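Long-range contact in prolyl oligopeptidase (Novosphingobium capsulatum, PDB 1YR2), which probably cleaves oligopeptides on the carboxyl side of proline, and to a lesser extent alanine, as a serine peptidase of the S9A family: residues L488-Y493 / G562-H567. Residues are numbered along the deposited sequence; the frame is centred on the assembly and turned at random.
Sequences LPTLLY and GVTPRH
Leu488 begins the contact with its backbone: its N-H runs nearly straight (165°) to Val563 O, N to O 2.9 Å, reaching the oxygen from above the carbonyl plane. Its CB is directed away from 562-567 overall, though CB itself still brushes Val563 O, so the leucine side chain adds no polar group to the junction. Leu488 O takes one true hydrogen bond, from Thr490, and a weaker CA-H...O contact from Thr564, whose CA lies 3.5 Å from that oxygen. The ring carbon Pro565 CD packs 3.1 Å from Leu488 O. Pro489 follows; it lacks an N-H and has its ring turned away, yet its carbonyl can still pair with Ala519 of the adjoining strand. Thr490 opens strand 490-493 and directs its side chain at the loop. Its OG1 lies beside its own backbone N (chi1 -64°) and bends back to donate to Leu488 O, the two oxygens 2.8 Å apart. The same OG1 accepts the hydroxyl of Thr564, OG1 to OG1 2.6 Å, while the two side chains cross obliquely and Thr564 CG2 rests 3.6 Å from Thr490 CB. Threonine suits both buried places, pairing a hydroxyl with a methyl; Thr564 also touches Leu558 and Leu569. A valine at Thr490 would probably break the hydroxyl relay and leave Thr564 OG1 and Leu488 O each short of a partner. Beyond Thr490, strand 490-493 runs between strands 519-523 and 569-574 in the α/β-hydrolase sheet, and 562-567 links helix 544-560 to the latter. The chain Thr564 to Thr490 to Leu488 O therefore has a defined direction: each threonine proton is committed, and cooperativity is likely to strengthen both bonds where the helix-to-strand loop meets the start of its neighbouring parallel strand.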
loop_
_atom_site.group_PDB
_atom_site.type_symbol
_atom_site.label_atom_id
_atom_site.label_comp_id
_atom_site.label_asym_id
_atom_site.label_seq_id
_atom_site.Cartn_x
_atom_site.Cartn_y
_atom_site.Cartn_z
ATOM N N LEU A 488 14.776 -13.025 20.008
ATOM C CA LEU A 488 14.410 -13.978 18.964
ATOM C C LEU A 488 15.190 -13.706 17.681
ATOM O O LEU A 488 15.547 -12.572 17.440
ATOM C CB LEU A 488 12.924 -13.828 18.677
ATOM C CG LEU A 488 11.953 -14.404 19.701
ATOM C CD1 LEU A 488 10.519 -14.112 19.246
ATOM C CD2 LEU A 488 12.197 -15.900 19.868
ATOM N N PRO A 489 15.444 -14.720 16.853
ATOM C CA PRO A 489 15.863 -14.439 15.468
ATOM C C PRO A 489 14.918 -13.395 14.851
ATOM O O PRO A 489 13.687 -13.481 14.989
ATOM C CB PRO A 489 15.718 -15.774 14.777
ATOM C CG PRO A 489 15.963 -16.757 15.880
ATOM C CD PRO A 489 15.363 -16.161 17.118
ATOM N N THR A 490 15.495 -12.407 14.180
ATOM C CA THR A 490 14.753 -11.219 13.796
ATOM C C THR A 490 15.033 -10.919 12.346
ATOM O O THR A 490 16.162 -10.998 11.885
ATOM C CB THR A 490 15.167 -10.026 14.673
ATOM O OG1 THR A 490 14.821 -10.279 16.032
ATOM C CG2 THR A 490 14.416 -8.754 14.308
ATOM N N LEU A 491 13.960 -10.577 11.635
ATOM C CA LEU A 491 14.005 -10.096 10.276
ATOM C C LEU A 491 13.687 -8.601 10.317
ATOM O O LEU A 491 12.567 -8.213 10.680
ATOM C CB LEU A 491 12.969 -10.852 9.439
ATOM C CG LEU A 491 13.003 -10.687 7.912
ATOM C CD1 LEU A 491 12.035 -11.700 7.261
ATOM C CD2 LEU A 491 12.607 -9.326 7.507
ATOM N N LEU A 492 14.660 -7.778 9.926
ATOM C CA LEU A 492 14.549 -6.311 9.920
ATOM C C LEU A 492 14.490 -5.831 8.483
ATOM O O LEU A 492 15.388 -6.103 7.715
ATOM C CB LEU A 492 15.749 -5.689 10.612
ATOM C CG LEU A 492 15.980 -4.202 10.456
ATOM C CD1 LEU A 492 14.799 -3.405 11.066
ATOM C CD2 LEU A 492 17.308 -3.802 11.053
ATOM N N TYR A 493 13.417 -5.136 8.157
ATOM C CA TYR A 493 13.111 -4.627 6.824
ATOM C C TYR A 493 13.185 -3.108 6.765
ATOM O O TYR A 493 12.911 -2.402 7.746
ATOM C CB TYR A 493 11.710 -5.097 6.450
ATOM C CG TYR A 493 11.268 -4.722 5.064
ATOM C CD1 TYR A 493 11.602 -5.508 3.972
ATOM C CD2 TYR A 493 10.531 -3.584 4.836
ATOM C CE1 TYR A 493 11.204 -5.167 2.717
ATOM C CE2 TYR A 493 10.119 -3.239 3.544
ATOM C CZ TYR A 493 10.476 -4.049 2.505
ATOM O OH TYR A 493 10.102 -3.739 1.241
ATOM N N GLY A 562 17.295 -6.219 23.727
ATOM C CA GLY A 562 16.789 -7.551 23.989
ATOM C C GLY A 562 15.737 -8.130 23.066
ATOM O O GLY A 562 15.137 -9.191 23.389
ATOM N N VAL A 563 15.502 -7.495 21.907
ATOM C CA VAL A 563 14.607 -8.077 20.897
ATOM C C VAL A 563 15.262 -9.206 20.111
ATOM O O VAL A 563 14.594 -10.169 19.760
ATOM C CB VAL A 563 14.124 -7.028 19.887
ATOM C CG1 VAL A 563 13.193 -7.629 18.858
ATOM C CG2 VAL A 563 13.431 -5.897 20.621
ATOM N N THR A 564 16.575 -9.091 19.889
ATOM C CA THR A 564 17.337 -9.956 18.981
ATOM C C THR A 564 18.667 -10.381 19.579
ATOM O O THR A 564 19.364 -9.550 20.140
ATOM C CB THR A 564 17.630 -9.135 17.708
ATOM O OG1 THR A 564 16.388 -8.620 17.218
ATOM C CG2 THR A 564 18.211 -10.022 16.565
ATOM N N PRO A 565 19.059 -11.641 19.424
ATOM C CA PRO A 565 20.409 -12.048 19.844
ATOM C C PRO A 565 21.468 -11.351 19.035
ATOM O O PRO A 565 21.230 -10.942 17.890
ATOM C CB PRO A 565 20.435 -13.567 19.602
ATOM C CG PRO A 565 19.024 -13.995 19.433
ATOM C CD PRO A 565 18.268 -12.778 18.930
ATOM N N ARG A 566 22.645 -11.217 19.626
ATOM C CA ARG A 566 23.794 -10.625 18.951
ATOM C C ARG A 566 24.023 -11.173 17.539
ATOM O O ARG A 566 24.316 -10.408 16.601
ATOM C CB ARG A 566 25.063 -10.821 19.802
ATOM C CG ARG A 566 26.324 -10.205 19.234
ATOM C CD ARG A 566 26.191 -8.729 18.983
ATOM N NE ARG A 566 27.306 -8.162 18.238
ATOM C CZ ARG A 566 27.421 -8.116 16.914
ATOM N NH1 ARG A 566 26.482 -8.626 16.113
ATOM N NH2 ARG A 566 28.515 -7.569 16.389
ATOM N N HIS A 567 23.902 -12.488 17.383
ATOM C CA HIS A 567 24.143 -13.128 16.094
ATOM C C HIS A 567 22.859 -13.645 15.436
ATOM O O HIS A 567 22.911 -14.543 14.623
ATOM C CB HIS A 567 25.226 -14.242 16.242
ATOM C CG HIS A 567 26.538 -13.712 16.721
ATOM N ND1 HIS A 567 27.261 -12.767 16.009
ATOM C CD2 HIS A 567 27.205 -13.904 17.882
ATOM C CE1 HIS A 567 28.349 -12.450 16.696
ATOM N NE2 HIS A 567 28.328 -13.111 17.840
#